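Local coordinates for protein transcriptional regulator, TetR family (PDB 3NNR) that probably binds DNA as a TetR-family transcriptional regulator, with a predicted helix-turn-helix joined to an all-helical regulatory domain, at residues 55-60 with 110-115; 65-70 with 85-90; 129-134 with 146-151. All blocks are in the same frame, centred on the assembly; numbering follows the deposited sequence.

How the contacts relate
Contacts 1 and 2 share helix 49-67, which first packs on helix 110-136 and then, at its C-terminal end, on helix 78-94; the centres of contacts 1 and 2 lie about 17 Å apart. Contact 3 uses helix 110-136 again, farther along, against helix 145-160. Contact 1 is the most buried and rests on a phenylalanine ring pressed by a leucine methyl. Contacts 2 and 3 are partly buried: one sets a serine methylene over a tyrosine face, the other runs an arginine chain, from a helix that also meets the second subunit, past a phenylalanine. Contacts 2 and 3 touch directly through Ile70 and Ile130, whereas contacts 1 and 3 stay about 14 Å apart at their nearest atoms.

Contact 1 (55-60 with 110-115); sequences EIFQEY and PRLRQD
The ring of Phe57 sits obliquely against Leu112 and Asp115, joining two helices of the TetR fold: helix 49-67, which follows the predicted helix-turn-helix and leads into the regulatory domain, and the first turns of helix 110-136. Leu112 CD1 does most of the touching. This methyl lies 3.5 Å from Phe57 CG and 3.6 Å from Phe57 CD2, near the root of the ring. Phe57 carries its ring anti to the backbone N (chi1 167°), which sends it across to helix 110-136. Farther out along the ring, Asp115 CB comes within 3.8 Å of Phe57 CE2, and the carboxylate is turned 42° from the ring plane. The aspartate thus offers its methylene to the aromatic ring, while its OD2 is hydrogen-bonded to Tyr54 OH on helix 49-67. Phe98 also meets the Phe57 ring, their planes about 20° apart, and Arg111 ties the same two helices by a salt bridge to Asp51. With an alanine in place of Phe57, Leu112 CD1 and Asp115 CB would probably lose their aromatic partner and a gap would open beside Phe98. The leucine methyl also touches the ring's stem, CD1 of Leu112 lying 3.7 Å from CB of Phe57.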
loop_
_atom_site.group_PDB
_atom_site.type_symbol
_atom_site.label_atom_id
_atom_site.label_comp_id
_atom_site.label_asym_id
_atom_site.label_seq_id
_atom_site.Cartn_x
_atom_site.Cartn_y
_atom_site.Cartn_z
ATOM N N GLU A 55 -14.382 15.734 -8.710
ATOM C CA GLU A 55 -15.290 15.208 -9.732
ATOM C C GLU A 55 -14.733 13.970 -10.436
ATOM O O GLU A 55 -15.483 13.050 -10.718
ATOM C CB GLU A 55 -15.710 16.286 -10.720
ATOM C CG GLU A 55 -16.828 15.742 -11.689
ATOM C CD GLU A 55 -17.778 16.778 -12.202
ATOM O OE1 GLU A 55 -17.810 17.881 -11.591
ATOM O OE2 GLU A 55 -18.515 16.476 -13.193
ATOM N N ILE A 56 -13.430 13.930 -10.690
ATOM C CA ILE A 56 -12.804 12.726 -11.224
ATOM C C ILE A 56 -13.024 11.561 -10.237
ATOM O O ILE A 56 -13.429 10.469 -10.650
ATOM C CB ILE A 56 -11.307 12.907 -11.466
ATOM C CG1 ILE A 56 -11.046 13.873 -12.638
ATOM C CG2 ILE A 56 -10.665 11.566 -11.741
ATOM C CD1 ILE A 56 -9.525 14.280 -12.822
ATOM N N PHE A 57 -12.755 11.797 -8.954
ATOM C CA PHE A 57 -13.007 10.779 -7.932
ATOM C C PHE A 57 -14.467 10.301 -7.928
ATOM O O PHE A 57 -14.734 9.096 -7.834
ATOM C CB PHE A 57 -12.654 11.260 -6.526
ATOM C CG PHE A 57 -13.197 10.368 -5.462
ATOM C CD1 PHE A 57 -12.581 9.152 -5.194
ATOM C CD2 PHE A 57 -14.338 10.698 -4.777
ATOM C CE1 PHE A 57 -13.095 8.296 -4.251
ATOM C CE2 PHE A 57 -14.865 9.838 -3.835
ATOM C CZ PHE A 57 -14.230 8.636 -3.571
ATOM N N GLN A 58 -15.402 11.241 -8.013
ATOM C CA GLN A 58 -16.816 10.889 -8.067
ATOM C C GLN A 58 -17.164 9.965 -9.234
ATOM O O GLN A 58 -18.132 9.205 -9.102
ATOM C CB GLN A 58 -17.709 12.126 -8.101
ATOM C CG GLN A 58 -17.780 12.849 -6.784
ATOM C CD GLN A 58 -18.634 14.115 -6.833
ATOM O OE1 GLN A 58 -18.597 14.899 -7.796
ATOM N NE2 GLN A 58 -19.385 14.327 -5.778
ATOM N N GLU A 59 -16.430 10.062 -10.356
ATOM C CA GLU A 59 -16.637 9.160 -11.505
ATOM C C GLU A 59 -16.061 7.773 -11.175
ATOM O O GLU A 59 -16.668 6.787 -11.541
ATOM C CB GLU A 59 -16.029 9.655 -12.836
ATOM C CG GLU A 59 -16.473 11.051 -13.391
ATOM C CD GLU A 59 -17.978 11.209 -13.678
ATOM O OE1 GLU A 59 -18.649 10.201 -14.031
ATOM O OE2 GLU A 59 -18.483 12.368 -13.570
ATOM N N TYR A 60 -14.902 7.720 -10.517
ATOM C CA TYR A 60 -14.243 6.460 -10.089
ATOM C C TYR A 60 -15.131 5.743 -9.074
ATOM O O TYR A 60 -15.407 4.560 -9.228
ATOM C CB TYR A 60 -12.851 6.744 -9.496
ATOM C CG TYR A 60 -12.079 5.546 -8.922
ATOM C CD1 TYR A 60 -11.706 4.435 -9.709
ATOM C CD2 TYR A 60 -11.696 5.535 -7.605
ATOM C CE1 TYR A 60 -10.985 3.324 -9.140
ATOM C CE2 TYR A 60 -11.008 4.481 -7.060
ATOM C CZ TYR A 60 -10.643 3.379 -7.813
ATOM O OH TYR A 60 -9.931 2.395 -7.133
ATOM N N PRO A 110 -11.527 18.199 2.473
ATOM C CA PRO A 110 -12.382 17.490 3.438
ATOM C C PRO A 110 -13.549 16.718 2.844
ATOM O O PRO A 110 -13.970 15.729 3.434
ATOM C CB PRO A 110 -12.884 18.611 4.334
ATOM C CG PRO A 110 -11.722 19.550 4.378
ATOM C CD PRO A 110 -11.138 19.523 2.984
ATOM N N ARG A 111 -14.050 17.160 1.690
ATOM C CA ARG A 111 -15.153 16.476 1.003
ATOM C C ARG A 111 -14.652 15.150 0.491
ATOM O O ARG A 111 -15.328 14.128 0.625
ATOM C CB ARG A 111 -15.674 17.262 -0.196
ATOM C CG ARG A 111 -16.188 18.677 0.070
ATOM C CD ARG A 111 -16.368 19.438 -1.266
ATOM N NE ARG A 111 -15.129 19.463 -2.068
ATOM C CZ ARG A 111 -14.965 20.085 -3.239
ATOM N NH1 ARG A 111 -15.932 20.818 -3.784
ATOM N NH2 ARG A 111 -13.791 20.000 -3.867
ATOM N N LEU A 112 -13.465 15.188 -0.108
ATOM C CA LEU A 112 -12.822 13.996 -0.663
ATOM C C LEU A 112 -12.462 13.008 0.429
ATOM O O LEU A 112 -12.687 11.825 0.302
ATOM C CB LEU A 112 -11.582 14.413 -1.437
ATOM C CG LEU A 112 -10.877 13.389 -2.311
ATOM C CD1 LEU A 112 -11.840 12.791 -3.252
ATOM C CD2 LEU A 112 -9.739 14.075 -3.083
ATOM N N ARG A 113 -11.927 13.517 1.524
ATOM C CA ARG A 113 -11.574 12.711 2.696
ATOM C C ARG A 113 -12.809 12.007 3.249
ATOM O O ARG A 113 -12.783 10.801 3.494
ATOM C CB ARG A 113 -10.979 13.628 3.781
ATOM C CG ARG A 113 -10.400 12.969 5.037
ATOM C CD ARG A 113 -10.198 14.066 6.122
ATOM N NE ARG A 113 -9.443 15.231 5.613
ATOM C CZ ARG A 113 -9.522 16.502 6.060
ATOM N NH1 ARG A 113 -10.352 16.875 7.062
ATOM N NH2 ARG A 113 -8.764 17.440 5.471
ATOM N N GLN A 114 -13.891 12.762 3.426
ATOM C CA GLN A 114 -15.157 12.207 3.930
ATOM C C GLN A 114 -15.656 11.107 2.971
ATOM O O GLN A 114 -15.743 9.940 3.372
ATOM C CB GLN A 114 -16.186 13.334 4.157
ATOM C CG GLN A 114 -17.628 12.947 4.542
ATOM C CD GLN A 114 -17.764 12.343 5.932
ATOM O OE1 GLN A 114 -18.463 12.909 6.768
ATOM N NE2 GLN A 114 -17.097 11.202 6.193
ATOM N N ASP A 115 -15.877 11.458 1.705
ATOM C CA ASP A 115 -16.366 10.494 0.698
ATOM C C ASP A 115 -15.462 9.242 0.572
ATOM O O ASP A 115 -15.971 8.125 0.566
ATOM C CB ASP A 115 -16.529 11.156 -0.684
ATOM C CG ASP A 115 -17.564 12.278 -0.707
ATOM O OD1 ASP A 115 -18.068 12.724 0.358
ATOM O OD2 ASP A 115 -17.874 12.706 -1.833
#

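Contact 2 (65-70 with 85-90); sequences DYYLDI and LESVFD
Ser87 OG is held by its own helix: it is hydrogen-bonded to Phe83 O, one turn back, and more weakly to Tyr84 O. Its chi1 of 67° sets the hydroxyl between the backbone N and the carbonyl carbon, within reach of those two carbonyls. The CB of the same serine makes the main contact with Tyr67. It stands over one face of the tyrosine ring in a CH-pi contact, 3.9 Å from the ring centroid and 21° off the ring normal, displaced toward the rim on the CD2 side, where Ser87 CB and Tyr67 CD2 are 3.7 Å apart. Ser87 O also comes within 3.8 Å of Tyr67 CE2, obliquely beyond the rim of the ring.

Tyr67 closes helix 49-67; at Leu68 the chain leaves helical geometry. There the leucine and Val88 side chains cross at about a right angle, the methyl CD2 of Leu68 meeting CG2 of Val88 at 4.1 Å. Leu68 touches Ala126 of helix 110-136 and Tyr84 as well, and the nearest atoms of the Val88 side chain and an unidentified bound molecule are about 4 Å apart. The end of helix 49-67 is thus joined to helix 78-94 within the all-helical TetR regulatory domain; with the serine hydroxyl bonded within its own helix, the two segments meet through CH-pi and van der Waals contacts rather than polar bonds.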
loop_
_atom_site.group_PDB
_atom_site.type_symbol
_atom_site.label_atom_id
_atom_site.label_comp_id
_atom_site.label_asym_id
_atom_site.label_seq_id
_atom_site.Cartn_x
_atom_site.Cartn_y
_atom_site.Cartn_z
ATOM N N ASP A 65 -18.542 1.284 -7.452
ATOM C CA ASP A 65 -19.859 0.930 -6.892
ATOM C C ASP A 65 -20.716 0.108 -7.859
ATOM O O ASP A 65 -21.444 -0.784 -7.422
ATOM C CB ASP A 65 -20.657 2.182 -6.524
ATOM C CG ASP A 65 -20.192 2.838 -5.242
ATOM O OD1 ASP A 65 -19.375 2.281 -4.449
ATOM O OD2 ASP A 65 -20.692 3.956 -5.002
ATOM N N TYR A 66 -20.645 0.443 -9.146
ATOM C CA TYR A 66 -21.390 -0.256 -10.199
ATOM C C TYR A 66 -20.776 -1.660 -10.351
ATOM O O TYR A 66 -21.500 -2.618 -10.361
ATOM C CB TYR A 66 -21.365 0.565 -11.524
ATOM C CG TYR A 66 -22.377 0.257 -12.624
ATOM C CD1 TYR A 66 -23.712 -0.059 -12.339
ATOM C CD2 TYR A 66 -22.035 0.436 -13.974
ATOM C CE1 TYR A 66 -24.659 -0.281 -13.381
ATOM C CE2 TYR A 66 -22.981 0.207 -15.028
ATOM C CZ TYR A 66 -24.295 -0.147 -14.731
ATOM O OH TYR A 66 -25.252 -0.335 -15.777
ATOM N N TYR A 67 -19.450 -1.780 -10.409
ATOM C CA TYR A 67 -18.842 -3.102 -10.501
ATOM C C TYR A 67 -19.095 -3.956 -9.246
ATOM O O TYR A 67 -19.354 -5.148 -9.367
ATOM C CB TYR A 67 -17.326 -3.028 -10.753
ATOM C CG TYR A 67 -16.865 -2.345 -12.032
ATOM C CD1 TYR A 67 -17.599 -2.418 -13.215
ATOM C CD2 TYR A 67 -15.618 -1.700 -12.077
ATOM C CE1 TYR A 67 -17.139 -1.817 -14.390
ATOM C CE2 TYR A 67 -15.143 -1.102 -13.250
ATOM C CZ TYR A 67 -15.902 -1.165 -14.395
ATOM O OH TYR A 67 -15.446 -0.572 -15.545
ATOM N N LEU A 68 -19.031 -3.340 -8.061
ATOM C CA LEU A 68 -19.226 -4.038 -6.766
ATOM C C LEU A 68 -20.654 -3.994 -6.193
ATOM O O LEU A 68 -20.833 -3.970 -4.951
ATOM C CB LEU A 68 -18.246 -3.496 -5.748
ATOM C CG LEU A 68 -16.779 -3.575 -6.143
ATOM C CD1 LEU A 68 -15.912 -3.046 -4.989
ATOM C CD2 LEU A 68 -16.402 -5.020 -6.528
ATOM N N ASP A 69 -21.644 -3.958 -7.095
ATOM C CA ASP A 69 -23.053 -4.017 -6.741
ATOM C C ASP A 69 -23.272 -5.502 -6.941
ATOM O O ASP A 69 -23.409 -5.973 -8.083
ATOM C CB ASP A 69 -23.921 -3.155 -7.666
ATOM C CG ASP A 69 -25.389 -3.142 -7.278
ATOM O OD1 ASP A 69 -25.834 -3.918 -6.401
ATOM O OD2 ASP A 69 -26.102 -2.328 -7.886
ATOM N N ILE A 70 -23.231 -6.221 -5.815
ATOM C CA ILE A 70 -23.316 -7.675 -5.787
ATOM C C ILE A 70 -24.766 -8.126 -5.989
ATOM O O ILE A 70 -25.658 -7.662 -5.257
ATOM C CB ILE A 70 -22.794 -8.296 -4.445
ATOM C CG1 ILE A 70 -21.421 -7.750 -4.055
ATOM C CG2 ILE A 70 -22.765 -9.846 -4.516
ATOM C CD1 ILE A 70 -20.373 -7.849 -5.113
ATOM N N LEU A 85 -12.386 -8.922 -9.441
ATOM C CA LEU A 85 -10.949 -8.683 -9.299
ATOM C C LEU A 85 -10.378 -7.923 -10.487
ATOM O O LEU A 85 -9.781 -6.898 -10.303
ATOM C CB LEU A 85 -10.171 -9.992 -9.064
ATOM C CG LEU A 85 -10.347 -10.648 -7.707
ATOM C CD1 LEU A 85 -9.637 -11.981 -7.691
ATOM C CD2 LEU A 85 -9.814 -9.741 -6.621
ATOM N N GLU A 86 -10.587 -8.416 -11.694
ATOM C CA GLU A 86 -10.066 -7.727 -12.895
ATOM C C GLU A 86 -10.528 -6.271 -13.056
ATOM O O GLU A 86 -9.723 -5.395 -13.380
ATOM C CB GLU A 86 -10.409 -8.496 -14.176
ATOM C CG GLU A 86 -9.535 -9.751 -14.382
ATOM C CD GLU A 86 -9.638 -10.367 -15.779
ATOM O OE1 GLU A 86 -10.001 -9.672 -16.754
ATOM O OE2 GLU A 86 -9.308 -11.554 -15.908
ATOM N N SER A 87 -11.817 -6.041 -12.814
ATOM C CA SER A 87 -12.438 -4.737 -13.003
ATOM C C SER A 87 -11.925 -3.706 -12.021
ATOM O O SER A 87 -11.711 -2.566 -12.399
ATOM C CB SER A 87 -13.974 -4.860 -12.948
ATOM O OG SER A 87 -14.454 -5.211 -11.663
ATOM N N VAL A 88 -11.734 -4.119 -10.767
ATOM C CA VAL A 88 -11.144 -3.271 -9.739
ATOM C C VAL A 88 -9.670 -2.983 -10.111
ATOM O O VAL A 88 -9.250 -1.850 -10.007
ATOM C CB VAL A 88 -11.276 -3.888 -8.312
ATOM C CG1 VAL A 88 -10.513 -3.093 -7.314
ATOM C CG2 VAL A 88 -12.741 -3.927 -7.903
ATOM N N PHE A 89 -8.907 -3.992 -10.550
ATOM C CA PHE A 89 -7.512 -3.746 -10.981
ATOM C C PHE A 89 -7.455 -2.785 -12.172
ATOM O O PHE A 89 -6.622 -1.887 -12.166
ATOM C CB PHE A 89 -6.693 -5.023 -11.247
ATOM C CG PHE A 89 -6.034 -5.591 -10.015
ATOM C CD1 PHE A 89 -4.871 -5.018 -9.515
ATOM C CD2 PHE A 89 -6.543 -6.699 -9.368
ATOM C CE1 PHE A 89 -4.248 -5.539 -8.363
ATOM C CE2 PHE A 89 -5.924 -7.225 -8.242
ATOM C CZ PHE A 89 -4.784 -6.643 -7.739
ATOM N N ASP A 90 -8.335 -2.958 -13.154
ATOM C CA ASP A 90 -8.433 -2.014 -14.286
ATOM C C ASP A 90 -8.744 -0.603 -13.791
ATOM O O ASP A 90 -8.192 0.358 -14.305
ATOM C CB ASP A 90 -9.530 -2.409 -15.270
ATOM C CG ASP A 90 -9.604 -1.462 -16.479
ATOM O OD1 ASP A 90 -8.706 -1.588 -17.350
ATOM O OD2 ASP A 90 -10.548 -0.610 -16.550
#

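Contact 3 (129-134 with 146-151)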
loop_
_atom_site.group_PDB
_atom_site.type_symbol
_atom_site.label_atom_id
_atom_site.label_comp_id
_atom_site.label_asym_id
_atom_site.label_seq_id
_atom_site.Cartn_x
_atom_site.Cartn_y
_atom_site.Cartn_z
ATOM N N ARG A 129 -19.056 -9.311 1.783
ATOM C CA ARG A 129 -20.196 -9.900 1.138
ATOM C C ARG A 129 -19.819 -10.949 0.080
ATOM O O ARG A 129 -20.477 -11.986 0.005
ATOM C CB ARG A 129 -21.148 -8.814 0.595
ATOM C CG ARG A 129 -22.524 -9.314 0.181
ATOM C CD ARG A 129 -23.218 -10.164 1.284
ATOM N NE ARG A 129 -24.484 -10.736 0.829
ATOM C CZ ARG A 129 -25.085 -11.818 1.345
ATOM N NH1 ARG A 129 -24.542 -12.531 2.349
ATOM N NH2 ARG A 129 -26.243 -12.219 0.822
ATOM N N ILE A 130 -18.739 -10.707 -0.675
ATOM C CA ILE A 130 -18.244 -11.677 -1.673
ATOM C C ILE A 130 -17.809 -12.965 -0.976
ATOM O O ILE A 130 -18.196 -14.044 -1.390
ATOM C CB ILE A 130 -17.094 -11.108 -2.526
ATOM C CG1 ILE A 130 -17.644 -10.068 -3.523
ATOM C CG2 ILE A 130 -16.421 -12.213 -3.324
ATOM C CD1 ILE A 130 -16.598 -9.034 -3.962
ATOM N N PHE A 131 -17.023 -12.848 0.081
ATOM C CA PHE A 131 -16.628 -14.017 0.851
ATOM C C PHE A 131 -17.845 -14.724 1.449
ATOM O O PHE A 131 -17.903 -15.951 1.423
ATOM C CB PHE A 131 -15.702 -13.660 2.003
ATOM C CG PHE A 131 -14.312 -13.195 1.611
ATOM C CD1 PHE A 131 -13.634 -13.694 0.492
ATOM C CD2 PHE A 131 -13.610 -12.362 2.497
ATOM C CE1 PHE A 131 -12.332 -13.283 0.209
ATOM C CE2 PHE A 131 -12.303 -11.956 2.231
ATOM C CZ PHE A 131 -11.661 -12.414 1.086
ATOM N N ALA A 132 -18.796 -13.950 1.982
ATOM C CA ALA A 132 -20.018 -14.514 2.554
ATOM C C ALA A 132 -20.719 -15.371 1.503
ATOM O O ALA A 132 -21.111 -16.514 1.820
ATOM C CB ALA A 132 -20.958 -13.421 3.118
ATOM N N LYS A 133 -20.816 -14.854 0.262
ATOM C CA LYS A 133 -21.422 -15.603 -0.851
ATOM C C LYS A 133 -20.569 -16.789 -1.321
ATOM O O LYS A 133 -21.128 -17.819 -1.707
ATOM C CB LYS A 133 -21.800 -14.717 -2.061
ATOM C CG LYS A 133 -22.796 -13.583 -1.756
ATOM C CD LYS A 133 -23.794 -13.303 -2.863
ATOM C CE LYS A 133 -24.865 -14.398 -2.888
ATOM N NZ LYS A 133 -26.033 -14.004 -3.673
ATOM N N LEU A 134 -19.242 -16.653 -1.316
ATOM C CA LEU A 134 -18.332 -17.762 -1.687
ATOM C C LEU A 134 -18.487 -18.949 -0.704
ATOM O O LEU A 134 -18.355 -20.127 -1.098
ATOM C CB LEU A 134 -16.870 -17.289 -1.757
ATOM C CG LEU A 134 -16.510 -16.279 -2.867
ATOM C CD1 LEU A 134 -15.172 -15.550 -2.544
ATOM C CD2 LEU A 134 -16.503 -16.939 -4.241
ATOM N N ASP A 146 -15.167 -12.126 12.781
ATOM C CA ASP A 146 -13.895 -11.411 13.021
ATOM C C ASP A 146 -12.766 -11.780 12.073
ATOM O O ASP A 146 -12.102 -10.885 11.543
ATOM C CB ASP A 146 -13.442 -11.586 14.468
ATOM C CG ASP A 146 -14.384 -10.916 15.446
ATOM O OD1 ASP A 146 -14.922 -9.829 15.129
ATOM O OD2 ASP A 146 -14.570 -11.459 16.555
ATOM N N LEU A 147 -12.542 -13.077 11.872
ATOM C CA LEU A 147 -11.504 -13.548 10.936
ATOM C C LEU A 147 -11.807 -13.164 9.468
ATOM O O LEU A 147 -10.880 -12.972 8.679
ATOM C CB LEU A 147 -11.276 -15.053 11.100
ATOM C CG LEU A 147 -10.271 -15.801 10.211
ATOM C CD1 LEU A 147 -8.976 -15.022 9.994
ATOM C CD2 LEU A 147 -9.970 -17.222 10.792
ATOM N N ARG A 148 -13.092 -13.019 9.121
ATOM C CA ARG A 148 -13.513 -12.597 7.778
ATOM C C ARG A 148 -13.324 -11.073 7.573
ATOM O O ARG A 148 -12.981 -10.649 6.462
ATOM C CB ARG A 148 -14.974 -13.028 7.488
ATOM C CG ARG A 148 -15.365 -12.918 6.027
ATOM C CD ARG A 148 -16.740 -13.564 5.684
ATOM N NE ARG A 148 -17.922 -12.806 6.174
ATOM C CZ ARG A 148 -18.809 -13.182 7.115
ATOM N NH1 ARG A 148 -18.759 -14.374 7.733
ATOM N NH2 ARG A 148 -19.801 -12.345 7.430
ATOM N N SER A 149 -13.604 -10.265 8.602
ATOM C CA SER A 149 -13.350 -8.804 8.551
ATOM C C SER A 149 -11.864 -8.521 8.381
ATOM O O SER A 149 -11.486 -7.612 7.633
ATOM C CB SER A 149 -13.805 -8.088 9.828
ATOM O OG SER A 149 -15.158 -8.355 10.102
ATOM N N ALA A 150 -11.051 -9.283 9.118
ATOM C CA ALA A 150 -9.596 -9.215 9.046
ATOM C C ALA A 150 -9.142 -9.612 7.637
ATOM O O ALA A 150 -8.402 -8.871 6.996
ATOM C CB ALA A 150 -8.964 -10.120 10.075
HETATM N N MSE A 151 -9.605 -10.758 7.154
HETATM C CA MSE A 151 -9.222 -11.204 5.807
HETATM C C MSE A 151 -9.616 -10.244 4.701
HETATM O O MSE A 151 -8.878 -10.128 3.727
HETATM C CB MSE A 151 -9.763 -12.594 5.502
HETATM C CG MSE A 151 -8.861 -13.664 6.015
HETATM SE SE MSE A 151 -9.813 -15.276 6.249
HETATM C CE MSE A 151 -11.149 -15.225 4.754
#
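The ring of Phe131 and the guanidinium of Arg148 stand with their planes 76° apart where helices 110-136 and 145-160 pack in the TetR regulatory domain. Over one face of the ring, toward its rim, lies CE of Met151, a selenomethionine, 4.3 Å above the plane; the backbone C of Met151 and CD1 of Leu134 are at the edge. The guanidinium has Ala132 CB 4.2 Å above one face, toward the rim. Phe131 and Arg148 run alongside each other, pointing opposite ways, and the aliphatic part of the arginine does the packing: its CD is 3.8 Å from Phe131 CB, and its CG lies obliquely to the ring, 4.0 Å from Phe131 CD2. A bend at chi3 (73°) turns the charged end to Ala132, while NH1 makes a weak hydrogen bond to Gln143 O. The axes of the two short segments come within 10.5 Å, their N-to-C directions 126° apart. Nearest atoms of the Phe131 side chain and an unidentified bound molecule are about 3 Å apart. Glu194 of helix 186-194 packs on Phe131 and Met151, and helix 145-160 lies at the subunit interface, with Leu147, Ala150 and Met151 against Thr192 of the second subunit and Asp146 salt-bridged to its Arg214.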